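Local atomic coordinates of alpha-fucosidase (PDB entry 2EAB), a protein that probably hydrolyses alpha-1,2-L-fucosyl linkages, as a calcium-containing glycoside hydrolase of family 95 from Bifidobacterium bifidum represented here by its catalytic region. Residues V604-D609 against N627-W632; T29-T34 against D43-Q48. One frame throughout, in Å; residues are numbered along the deposited sequence.

Contact 1: V604-D609 against N627-W632; sequences VGNTTD and NANRSW
The side-chain amide of Asn629 lies edge-on to the 604-609 loop, both N-H groups of ND2 spent on backbone carbonyls that sit close to its plane. Asn629 ND2 reaches Asn606 O at 3.0 Å and Thr608 O at 2.9 Å, both nearly straight; the first oxygen is met from well above its carbonyl plane, the second with a milder tilt. The amide of Asn606 stands almost perpendicular to that of Asn629, their planes 84° apart. The Arg630 guanidinium has Ala628 O over the centre of one face, 4.1 Å above it. In Asn629, CB points toward the 604-609 loop and CG lies anti to the backbone N (chi1 -176°). Asn629 OD1 is gripped within its own segment, by Ser631 N at 3.0 Å, forming an Asx turn, and by Ser631 OG at 2.8 Å on a lone pair, both donors in the carbonyl plane. A flipped amide would set like groups together, so its rotation is probably fixed. In a second Asx turn Asn606 OD1 takes the N-H of Thr608. Ser631 is the N-cap of helix 632-639, its OG weakly bonded to Cys634 N, and it also joins the contact: OG receives a weak bond from Asn606 N, and CB packs 3.6 Å from Gly605 CA. At the far end a water bridges the segments, donating to Asp609 O and accepting from Asn629 N. Val604 and Trp632 are buried, their side chains packed on helix 577-596, and Trp632 also touches helix 525-546.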
loop_
_atom_site.group_PDB
_atom_site.type_symbol
_atom_site.label_atom_id
_atom_site.label_comp_id
_atom_site.label_asym_id
_atom_site.label_seq_id
_atom_site.Cartn_x
_atom_site.Cartn_y
_atom_site.Cartn_z
ATOM N N VAL A 604 -22.137 7.469 19.918
ATOM C CA VAL A 604 -22.062 8.691 19.116
ATOM C C VAL A 604 -22.223 9.931 20.000
ATOM O O VAL A 604 -21.451 10.887 19.889
ATOM C CB VAL A 604 -23.111 8.685 17.971
ATOM C CG1 VAL A 604 -23.186 10.040 17.273
ATOM C CG2 VAL A 604 -22.784 7.593 16.964
ATOM N N GLY A 605 -23.225 9.902 20.876
ATOM C CA GLY A 605 -23.501 11.014 21.773
ATOM C C GLY A 605 -23.821 12.298 21.037
ATOM O O GLY A 605 -24.468 12.289 19.986
ATOM N N ASN A 606 -23.339 13.406 21.589
ATOM C CA ASN A 606 -23.678 14.739 21.107
ATOM C C ASN A 606 -22.703 15.763 21.680
ATOM O O ASN A 606 -21.743 15.396 22.361
ATOM C CB ASN A 606 -25.126 15.091 21.487
ATOM C CG ASN A 606 -25.365 15.052 22.991
ATOM O OD1 ASN A 606 -24.537 15.507 23.783
ATOM N ND2 ASN A 606 -26.513 14.513 23.391
ATOM N N THR A 607 -22.954 17.042 21.416
ATOM C CA THR A 607 -22.090 18.111 21.919
ATOM C C THR A 607 -22.752 18.933 23.032
ATOM O O THR A 607 -22.401 20.096 23.248
ATOM C CB THR A 607 -21.602 19.034 20.782
ATOM O OG1 THR A 607 -22.730 19.639 20.137
ATOM C CG2 THR A 607 -20.795 18.245 19.756
ATOM N N THR A 608 -23.701 18.319 23.733
ATOM C CA THR A 608 -24.379 18.962 24.856
ATOM C C THR A 608 -23.520 18.837 26.109
ATOM O O THR A 608 -23.085 17.736 26.457
ATOM C CB THR A 608 -25.765 18.333 25.104
ATOM O OG1 THR A 608 -26.525 18.358 23.891
ATOM C CG2 THR A 608 -26.528 19.088 26.196
ATOM N N ASP A 609 -23.287 19.964 26.784
ATOM C CA ASP A 609 -22.418 20.014 27.967
ATOM C C ASP A 609 -21.055 19.400 27.647
ATOM O O ASP A 609 -20.531 18.558 28.383
ATOM C CB ASP A 609 -23.086 19.336 29.171
ATOM C CG ASP A 609 -24.401 19.991 29.550
ATOM O OD1 ASP A 609 -24.452 21.239 29.601
ATOM O OD2 ASP A 609 -25.382 19.257 29.790
ATOM N N ASN A 627 -19.674 10.867 34.913
ATOM C CA ASN A 627 -20.868 11.108 34.101
ATOM C C ASN A 627 -20.755 12.211 33.045
ATOM O O ASN A 627 -21.710 12.464 32.308
ATOM C CB ASN A 627 -22.070 11.387 35.014
ATOM C CG ASN A 627 -22.304 10.281 36.026
ATOM O OD1 ASN A 627 -22.227 9.096 35.700
ATOM N ND2 ASN A 627 -22.597 10.666 37.264
ATOM N N ALA A 628 -19.597 12.863 32.969
ATOM C CA ALA A 628 -19.395 13.948 32.009
ATOM C C ALA A 628 -19.419 13.432 30.571
ATOM O O ALA A 628 -19.085 12.277 30.313
ATOM C CB ALA A 628 -18.098 14.680 32.296
ATOM N N ASN A 629 -19.832 14.295 29.648
ATOM C CA ASN A 629 -19.903 13.944 28.237
ATOM C C ASN A 629 -18.508 13.770 27.640
ATOM O O ASN A 629 -17.786 14.745 27.448
ATOM C CB ASN A 629 -20.700 15.012 27.477
ATOM C CG ASN A 629 -20.901 14.674 26.008
ATOM O OD1 ASN A 629 -20.406 13.661 25.503
ATOM N ND2 ASN A 629 -21.631 15.535 25.309
ATOM N N ARG A 630 -18.138 12.522 27.368
ATOM C CA ARG A 630 -16.898 12.208 26.656
ATOM C C ARG A 630 -17.220 11.354 25.436
ATOM O O ARG A 630 -16.428 10.507 25.021
ATOM C CB ARG A 630 -15.889 11.515 27.579
ATOM C CG ARG A 630 -15.330 12.432 28.653
ATOM C CD ARG A 630 -14.312 11.734 29.536
ATOM N NE ARG A 630 -14.918 10.733 30.412
ATOM C CZ ARG A 630 -15.386 10.972 31.636
ATOM N NH1 ARG A 630 -15.321 12.191 32.157
ATOM N NH2 ARG A 630 -15.916 9.982 32.342
ATOM N N SER A 631 -18.396 11.593 24.859
ATOM C CA SER A 631 -18.851 10.856 23.687
ATOM C C SER A 631 -17.981 11.155 22.470
ATOM O O SER A 631 -17.239 12.147 22.442
ATOM C CB SER A 631 -20.311 11.186 23.378
ATOM O OG SER A 631 -20.451 12.536 22.972
ATOM N N TRP A 632 -18.092 10.310 21.455
ATOM C CA TRP A 632 -17.305 10.498 20.247
ATOM C C TRP A 632 -17.569 11.851 19.585
ATOM O O TRP A 632 -16.630 12.516 19.154
ATOM C CB TRP A 632 -17.538 9.364 19.255
ATOM C CG TRP A 632 -17.083 8.022 19.757
ATOM C CD1 TRP A 632 -16.306 7.760 20.859
ATOM C CD2 TRP A 632 -17.361 6.757 19.156
ATOM N NE1 TRP A 632 -16.100 6.408 20.980
ATOM C CE2 TRP A 632 -16.730 5.769 19.942
ATOM C CE3 TRP A 632 -18.083 6.360 18.020
ATOM C CZ2 TRP A 632 -16.811 4.408 19.638
ATOM C CZ3 TRP A 632 -18.160 5.006 17.716
ATOM C CH2 TRP A 632 -17.526 4.049 18.522
HETATM O O HOH W 1 -21.042 16.810 30.413
#

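Contact 2: T29-T34 against D43-Q48; sequences TDATAT and DNNRWQ
Ala31 fits closely against one turn of helix 42-50, its methyl group directed at the helix between the side chains of Asn45 and Arg46; Gln49 and Thr50, further along the helix, also touch it. Ala31 CB lies 3.5 Å from Arg46 NH1 and 3.8 Å from Arg46 CD, against the arginine chain, which is bent at chi2 (81°) and chi3 (67°). Beside it Asn45 ND2 donates to Ala31 O at 3.1 Å, in the plane of that carbonyl. Asn45 OD1 accepts from Gln48 NE2, on a lone pair, and from Gln49 NE2, which fixes the rotation of the amide. The contact folds the loop after strand 19-22 back on the helix it leads into, within the family 65-type N-terminal region. Beyond the methyl group the hold is looser. Arg46 NH1 lies 2.8 Å from Thr29 O, at the guanidinium edge, but this bond is bent to 126° and weak, and a water links the same nitrogen to Ala31 N. On the outer side, exposed Asp30 and Thr32 turn away from the helix. There Asp30 OD1 closes an Asx turn with Thr32 N and also accepts from Thr32 OG1, 2.6 Å away.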
loop_
_atom_site.group_PDB
_atom_site.type_symbol
_atom_site.label_atom_id
_atom_site.label_comp_id
_atom_site.label_asym_id
_atom_site.label_seq_id
_atom_site.Cartn_x
_atom_site.Cartn_y
_atom_site.Cartn_z
ATOM N N THR A 29 20.602 -4.522 -18.946
ATOM C CA THR A 29 19.628 -3.442 -18.860
ATOM C C THR A 29 20.164 -2.343 -17.940
ATOM O O THR A 29 20.846 -2.634 -16.954
ATOM C CB THR A 29 18.264 -3.980 -18.355
ATOM O OG1 THR A 29 17.796 -5.003 -19.242
ATOM C CG2 THR A 29 17.216 -2.877 -18.271
ATOM N N ASP A 30 19.855 -1.090 -18.274
ATOM C CA ASP A 30 20.321 0.077 -17.527
ATOM C C ASP A 30 19.940 -0.005 -16.050
ATOM O O ASP A 30 18.755 -0.063 -15.707
ATOM C CB ASP A 30 19.746 1.355 -18.155
ATOM C CG ASP A 30 20.386 2.626 -17.616
ATOM O OD1 ASP A 30 20.373 2.847 -16.386
ATOM O OD2 ASP A 30 20.876 3.429 -18.438
ATOM N N ALA A 31 20.958 -0.023 -15.191
ATOM C CA ALA A 31 20.767 -0.011 -13.740
ATOM C C ALA A 31 21.566 1.132 -13.111
ATOM O O ALA A 31 22.117 0.999 -12.011
ATOM C CB ALA A 31 21.156 -1.356 -13.134
ATOM N N THR A 32 21.603 2.263 -13.813
ATOM C CA THR A 32 22.461 3.386 -13.438
ATOM C C THR A 32 21.794 4.418 -12.530
ATOM O O THR A 32 22.437 5.388 -12.125
ATOM C CB THR A 32 23.018 4.124 -14.680
ATOM O OG1 THR A 32 21.936 4.697 -15.421
ATOM C CG2 THR A 32 23.805 3.174 -15.572
ATOM N N ALA A 33 20.510 4.238 -12.224
ATOM C CA ALA A 33 19.842 5.137 -11.284
ATOM C C ALA A 33 20.387 4.937 -9.867
ATOM O O ALA A 33 21.031 3.928 -9.579
ATOM C CB ALA A 33 18.336 4.945 -11.319
ATOM N N THR A 34 20.140 5.906 -8.994
ATOM C CA THR A 34 20.598 5.842 -7.606
ATOM C C THR A 34 20.235 4.504 -6.969
ATOM O O THR A 34 19.072 4.097 -6.991
ATOM C CB THR A 34 19.990 6.980 -6.776
ATOM O OG1 THR A 34 20.260 8.227 -7.424
ATOM C CG2 THR A 34 20.583 7.015 -5.379
ATOM N N ASP A 43 25.114 -6.591 -7.968
ATOM C CA ASP A 43 24.146 -7.622 -8.342
ATOM C C ASP A 43 22.773 -7.382 -7.703
ATOM O O ASP A 43 21.733 -7.575 -8.341
ATOM C CB ASP A 43 24.667 -9.011 -7.976
ATOM C CG ASP A 43 23.900 -10.117 -8.669
ATOM O OD1 ASP A 43 23.829 -10.113 -9.918
ATOM O OD2 ASP A 43 23.376 -11.002 -7.964
ATOM N N ASN A 44 22.769 -6.970 -6.441
ATOM C CA ASN A 44 21.522 -6.616 -5.771
ATOM C C ASN A 44 20.902 -5.368 -6.387
ATOM O O ASN A 44 19.682 -5.295 -6.575
ATOM C CB ASN A 44 21.748 -6.414 -4.274
ATOM C CG ASN A 44 22.088 -7.705 -3.552
ATOM O OD1 ASN A 44 21.757 -8.797 -4.010
ATOM N ND2 ASN A 44 22.742 -7.579 -2.400
ATOM N N ASN A 45 21.737 -4.386 -6.710
ATOM C CA ASN A 45 21.241 -3.204 -7.395
ATOM C C ASN A 45 20.655 -3.538 -8.764
ATOM O O ASN A 45 19.615 -2.994 -9.152
ATOM C CB ASN A 45 22.323 -2.144 -7.548
ATOM C CG ASN A 45 21.805 -0.913 -8.258
ATOM O OD1 ASN A 45 20.897 -0.244 -7.765
ATOM N ND2 ASN A 45 22.339 -0.640 -9.444
ATOM N N ARG A 46 21.318 -4.427 -9.503
ATOM C CA ARG A 46 20.790 -4.853 -10.792
ATOM C C ARG A 46 19.406 -5.476 -10.619
ATOM O O ARG A 46 18.488 -5.186 -11.393
ATOM C CB ARG A 46 21.740 -5.826 -11.502
ATOM C CG ARG A 46 21.332 -6.149 -12.944
ATOM C CD ARG A 46 21.752 -5.060 -13.929
ATOM N NE ARG A 46 23.206 -4.959 -14.067
ATOM C CZ ARG A 46 23.836 -4.008 -14.755
ATOM N NH1 ARG A 46 23.152 -3.062 -15.391
ATOM N NH2 ARG A 46 25.160 -4.007 -14.809
ATOM N N TRP A 47 19.258 -6.319 -9.598
ATOM C CA TRP A 47 17.970 -6.949 -9.307
ATOM C C TRP A 47 16.840 -5.910 -9.227
ATOM O O TRP A 47 15.802 -6.040 -9.895
ATOM C CB TRP A 47 18.024 -7.772 -8.005
ATOM C CG TRP A 47 16.648 -8.242 -7.616
ATOM C CD1 TRP A 47 16.008 -9.356 -8.068
ATOM C CD2 TRP A 47 15.723 -7.574 -6.744
ATOM N NE1 TRP A 47 14.747 -9.436 -7.521
ATOM C CE2 TRP A 47 14.545 -8.350 -6.709
ATOM C CE3 TRP A 47 15.784 -6.406 -5.974
ATOM C CZ2 TRP A 47 13.428 -7.984 -5.949
ATOM C CZ3 TRP A 47 14.673 -6.038 -5.219
ATOM C CH2 TRP A 47 13.514 -6.829 -5.212
ATOM N N GLN A 48 17.036 -4.881 -8.408
ATOM C CA GLN A 48 15.942 -3.950 -8.115
ATOM C C GLN A 48 15.585 -3.052 -9.288
ATOM O O GLN A 48 14.456 -2.567 -9.370
ATOM C CB GLN A 48 16.237 -3.093 -6.879
ATOM C CG GLN A 48 17.343 -2.074 -7.071
ATOM C CD GLN A 48 17.443 -1.089 -5.931
ATOM O OE1 GLN A 48 16.516 -0.941 -5.128
ATOM N NE2 GLN A 48 18.566 -0.388 -5.865
HETATM O O HOH W 2 23.740 -0.432 -15.934
#

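In the fold
Contact 2 comes first along the chain and is complete long before contact 1 begins. The two lie on opposite sides of the chain's centre, their own centres about 57 Å apart and their nearest atoms about 41 Å apart, and they share no helix, strand or sheet. Contact 2 belongs to the N-terminal family 65-type region, where helix 42-50 leads into strand 52-55 at the edge of a seven-stranded antiparallel sheet. Contact 1 belongs to the family 95 catalytic region, closing the long irregular connection between helices 577-596 and 632-639. Both lie away from the calcium site that includes Glu77 and Ser386, and each is a structural contact local to its own region.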